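Local coordinates for putative histidinol-phosphate aminotransferase (Erwinia carotovora atroseptica, PDB 3LY1), which probably binds pyridoxal 5'-phosphate and uses it to move amino groups between substrates, as aminotransferases of its family do, at the interface of chains A and B. Coordinates in Å, arbitrary orientation; residue numbers count along the deposited sequence, not the author numbering. Chains: chain A/B, Putative histidinol-phosphate aminotransferase.

Contact 1: the interface of chains A and B. Residues chain A 78-79, 82, 108; chain B 238-240.
The carboxylate of A:Glu79 faces the backbone of B:Ala240, taking a hydrogen bond on OE2 from the amide N at 3.0 Å. The N-H approaches from above the carboxylate plane, 44° out of it, while the methyl group of B:Ala240 sits against the same group, its CB 3.3 Å from CD of A:Glu79. A water bound to OE2 also reaches the carbonyl O of B:Ala240, so this residue is held at both backbone polar groups. The other carboxylate oxygen, OE1, is turned to A:Arg82, which grips it side-on with NE and NH2 in a salt bridge within the chain; NE of A:Arg82 lies 2.6 Å from OE1 of A:Glu79, nearly along the C-O axis. An extended start and a bend at chi3 (52°) bring the guanidinium into line with this oxygen, and the pairing should fix the carboxylate and favour its negative charge. One guanidinium face receives the carbonyl O of B:Tyr238, 3.3 Å above the plane and towards the rim. CB of A:Arg82 stands over the centre of one face of the A:Phe108 ring, CZ of that A:Phe108 ring touches CA of B:Ala240 at 3.8 Å, and the carbonyl O of B:Val239 lies at the ring edge. Because A:Ser78 on helix 76-88 binds pyridoxal 5'-phosphate and its CB also packs on B:Ala240, the contact probably steadies the cofactor site from across the subunit boundary.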
loop_
_atom_site.group_PDB
_atom_site.type_symbol
_atom_site.label_atom_id
_atom_site.label_comp_id
_atom_site.label_asym_id
_atom_site.label_seq_id
_atom_site.Cartn_x
_atom_site.Cartn_y
_atom_site.Cartn_z
ATOM N N SER A 78 -2.332 -8.695 1.768
ATOM C CA SER A 78 -0.897 -8.979 1.523
ATOM C C SER A 78 -0.038 -8.161 2.499
ATOM O O SER A 78 0.894 -8.686 3.127
ATOM C CB SER A 78 -0.481 -8.660 0.067
ATOM O OG SER A 78 -1.243 -9.369 -0.923
ATOM N N GLU A 79 -0.387 -6.894 2.652
ATOM C CA GLU A 79 0.316 -5.983 3.560
ATOM C C GLU A 79 0.057 -6.275 5.030
ATOM O O GLU A 79 0.953 -6.112 5.853
ATOM C CB GLU A 79 0.075 -4.506 3.218
ATOM C CG GLU A 79 0.737 -4.051 1.891
ATOM C CD GLU A 79 2.268 -4.046 1.878
ATOM O OE1 GLU A 79 2.953 -4.342 2.897
ATOM O OE2 GLU A 79 2.826 -3.698 0.795
ATOM N N ARG A 82 2.415 -9.265 5.926
ATOM C CA ARG A 82 3.735 -8.661 6.144
ATOM C C ARG A 82 3.846 -7.967 7.492
ATOM O O ARG A 82 4.745 -8.255 8.268
ATOM C CB ARG A 82 4.139 -7.706 5.008
ATOM C CG ARG A 82 5.613 -7.259 5.162
ATOM C CD ARG A 82 6.023 -6.133 4.193
ATOM N NE ARG A 82 5.078 -5.039 4.283
ATOM C CZ ARG A 82 5.007 -4.180 5.285
ATOM N NH1 ARG A 82 5.844 -4.235 6.342
ATOM N NH2 ARG A 82 4.068 -3.277 5.262
ATOM N N PHE A 108 7.809 -13.816 4.257
ATOM C CA PHE A 108 8.156 -12.750 5.186
ATOM C C PHE A 108 8.874 -13.309 6.409
ATOM O O PHE A 108 9.744 -12.636 7.009
ATOM C CB PHE A 108 6.916 -11.907 5.562
ATOM C CG PHE A 108 6.301 -11.180 4.387
ATOM C CD1 PHE A 108 7.014 -10.207 3.695
ATOM C CD2 PHE A 108 5.033 -11.477 3.962
ATOM C CE1 PHE A 108 6.467 -9.586 2.584
ATOM C CE2 PHE A 108 4.489 -10.823 2.873
ATOM C CZ PHE A 108 5.219 -9.891 2.196
ATOM N N TYR B 238 10.795 -5.524 2.198
ATOM C CA TYR B 238 9.997 -4.861 3.218
ATOM C C TYR B 238 8.720 -4.238 2.688
ATOM O O TYR B 238 8.109 -3.452 3.373
ATOM C CB TYR B 238 10.858 -3.861 3.940
ATOM C CG TYR B 238 11.987 -4.575 4.553
ATOM C CD1 TYR B 238 11.807 -5.288 5.708
ATOM C CD2 TYR B 238 13.207 -4.658 3.915
ATOM C CE1 TYR B 238 12.846 -5.992 6.279
ATOM C CE2 TYR B 238 14.256 -5.389 4.479
ATOM C CZ TYR B 238 14.058 -6.051 5.638
ATOM O OH TYR B 238 15.094 -6.771 6.193
ATOM N N VAL B 239 8.323 -4.621 1.477
ATOM C CA VAL B 239 6.977 -4.349 0.956
ATOM C C VAL B 239 6.363 -5.679 0.491
ATOM O O VAL B 239 7.104 -6.652 0.242
ATOM C CB VAL B 239 6.955 -3.305 -0.221
ATOM C CG1 VAL B 239 7.395 -1.920 0.239
ATOM C CG2 VAL B 239 7.723 -3.798 -1.501
ATOM N N ALA B 240 5.029 -5.732 0.395
ATOM C CA ALA B 240 4.319 -6.943 -0.028
ATOM C C ALA B 240 4.221 -6.955 -1.551
ATOM O O ALA B 240 3.118 -6.857 -2.130
ATOM C CB ALA B 240 2.879 -7.056 0.633
HETATM O O HOH W 1 1.830 -4.367 -1.615
#

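Contact 2: the interface of chains A and B. Residues chain A 42, 45-46, 246-247; chain B 30, 219-220.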
loop_
_atom_site.group_PDB
_atom_site.type_symbol
_atom_site.label_atom_id
_atom_site.label_comp_id
_atom_site.label_asym_id
_atom_site.label_seq_id
_atom_site.Cartn_x
_atom_site.Cartn_y
_atom_site.Cartn_z
ATOM N N VAL A 42 -12.508 9.530 -8.280
ATOM C CA VAL A 42 -11.310 9.941 -9.061
ATOM C C VAL A 42 -11.098 11.462 -9.099
ATOM O O VAL A 42 -9.966 11.941 -8.919
ATOM C CB VAL A 42 -11.290 9.342 -10.484
ATOM C CG1 VAL A 42 -10.150 9.944 -11.347
ATOM C CG2 VAL A 42 -11.204 7.795 -10.415
ATOM N N ALA A 45 -9.495 12.586 -5.897
ATOM C CA ALA A 45 -8.249 11.885 -5.518
ATOM C C ALA A 45 -6.974 12.666 -5.759
ATOM O O ALA A 45 -5.866 12.085 -5.716
ATOM C CB ALA A 45 -8.183 10.468 -6.209
ATOM N N ASN A 46 -7.097 13.969 -6.048
ATOM C CA ASN A 46 -5.998 14.898 -5.841
ATOM C C ASN A 46 -5.717 15.087 -4.355
ATOM O O ASN A 46 -4.640 15.545 -3.990
ATOM C CB ASN A 46 -6.164 16.241 -6.554
ATOM C CG ASN A 46 -7.456 16.956 -6.206
ATOM O OD1 ASN A 46 -8.538 16.386 -6.338
ATOM N ND2 ASN A 46 -7.352 18.218 -5.806
ATOM N N PHE A 246 -8.287 6.399 -2.642
ATOM C CA PHE A 246 -9.629 7.000 -2.566
ATOM C C PHE A 246 -10.712 6.148 -3.229
ATOM O O PHE A 246 -11.765 5.955 -2.669
ATOM C CB PHE A 246 -9.632 8.395 -3.202
ATOM C CG PHE A 246 -10.374 9.418 -2.416
ATOM C CD1 PHE A 246 -11.694 9.205 -2.015
ATOM C CD2 PHE A 246 -9.798 10.647 -2.156
ATOM C CE1 PHE A 246 -12.370 10.170 -1.323
ATOM C CE2 PHE A 246 -10.486 11.628 -1.467
ATOM C CZ PHE A 246 -11.759 11.385 -1.038
ATOM N N SER A 247 -10.452 5.621 -4.415
ATOM C CA SER A 247 -11.471 4.819 -5.092
ATOM C C SER A 247 -11.739 3.538 -4.309
ATOM O O SER A 247 -12.874 3.148 -4.161
ATOM C CB SER A 247 -11.057 4.474 -6.532
ATOM O OG SER A 247 -10.897 5.662 -7.274
HETATM N N MSE B 30 -6.459 15.871 -11.102
HETATM C CA MSE B 30 -5.423 15.255 -11.914
HETATM C C MSE B 30 -5.774 15.479 -13.389
HETATM O O MSE B 30 -6.895 15.905 -13.719
HETATM C CB MSE B 30 -5.270 13.768 -11.560
HETATM C CG MSE B 30 -6.413 12.882 -12.008
HETATM SE SE MSE B 30 -6.277 11.013 -11.456
HETATM C CE MSE B 30 -6.702 11.347 -9.609
ATOM N N GLY B 219 -4.501 10.858 -3.546
ATOM C CA GLY B 219 -5.417 9.799 -3.156
ATOM C C GLY B 219 -5.297 8.492 -3.943
ATOM O O GLY B 219 -5.909 7.500 -3.592
HETATM N N MSE B 220 -4.520 8.496 -5.013
HETATM C CA MSE B 220 -4.375 7.330 -5.871
HETATM C C MSE B 220 -3.261 6.400 -5.360
HETATM O O MSE B 220 -3.255 5.210 -5.703
HETATM C CB MSE B 220 -4.079 7.734 -7.297
HETATM C CG MSE B 220 -5.292 8.298 -8.106
HETATM SE SE MSE B 220 -6.580 6.931 -8.560
HETATM C CE MSE B 220 -7.774 7.054 -7.021
HETATM O O HOH W 2 -8.438 14.512 -9.274
#
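The methyl group of A:Ala45 is met from two roughly perpendicular directions by the ends of two selenomethionines of chain B, with CE of B:Met220 3.5 Å from its CB and CE of B:Met30 3.8 Å from it. B:Met220 reaches this place by bending at both chi2 (-71°) and chi3 (91°), which also brings its CE to the hydroxyl OG of A:Ser247 at 3.4 Å, a van der Waals contact at the start of helix 246-255. B:Met30 is extended at chi2 and bends at chi3 (73°). Its side chain meets that of A:Val42 at about a right angle, with the selenium 4.0 Å from CG1, and its CE rests against the carbonyl O of A:Val42.

Around this apolar centre the polar contacts are made largely by main chain. B:Gly219 is held by chain A through both its N and its O: the N donates to the carbonyl O of A:Ala45 at 2.8 Å, and the O accepts from the N of A:Phe246, also at 2.8 Å. The latter bond uses an amide in the first turn of helix 246-255. Farther out, a water joins the N of B:Met30 to the carbonyl O of A:Val42, 3.0 Å from each, and has a weak contact with OD1 of A:Asn46. The selenomethionine ends packed on A:Ala45 and A:Val42, with the backbone bonds of B:Gly219, thus fit the 3-10 turn 218-220 of one subunit between two segments of the other, a join that probably contributes to holding the dimer together.

Contact 1 and contact 2 lie about 23 Å apart, measured between the centres of their C-alpha atoms, and have no residue in common. In both, a short stretch of chain B is received by chain A: residues 238-240 in contact 1 and the 3-10 turn 218-220, together with B:Met30, in contact 2. Chain A contributes helices 76-88 and 104-111 to the first and the 42-46 segment with the start of helix 246-255 to the second. Two-fold symmetry gives each a twin with the chains exchanged, so the separated patches together probably restrain how the subunits sit against each other.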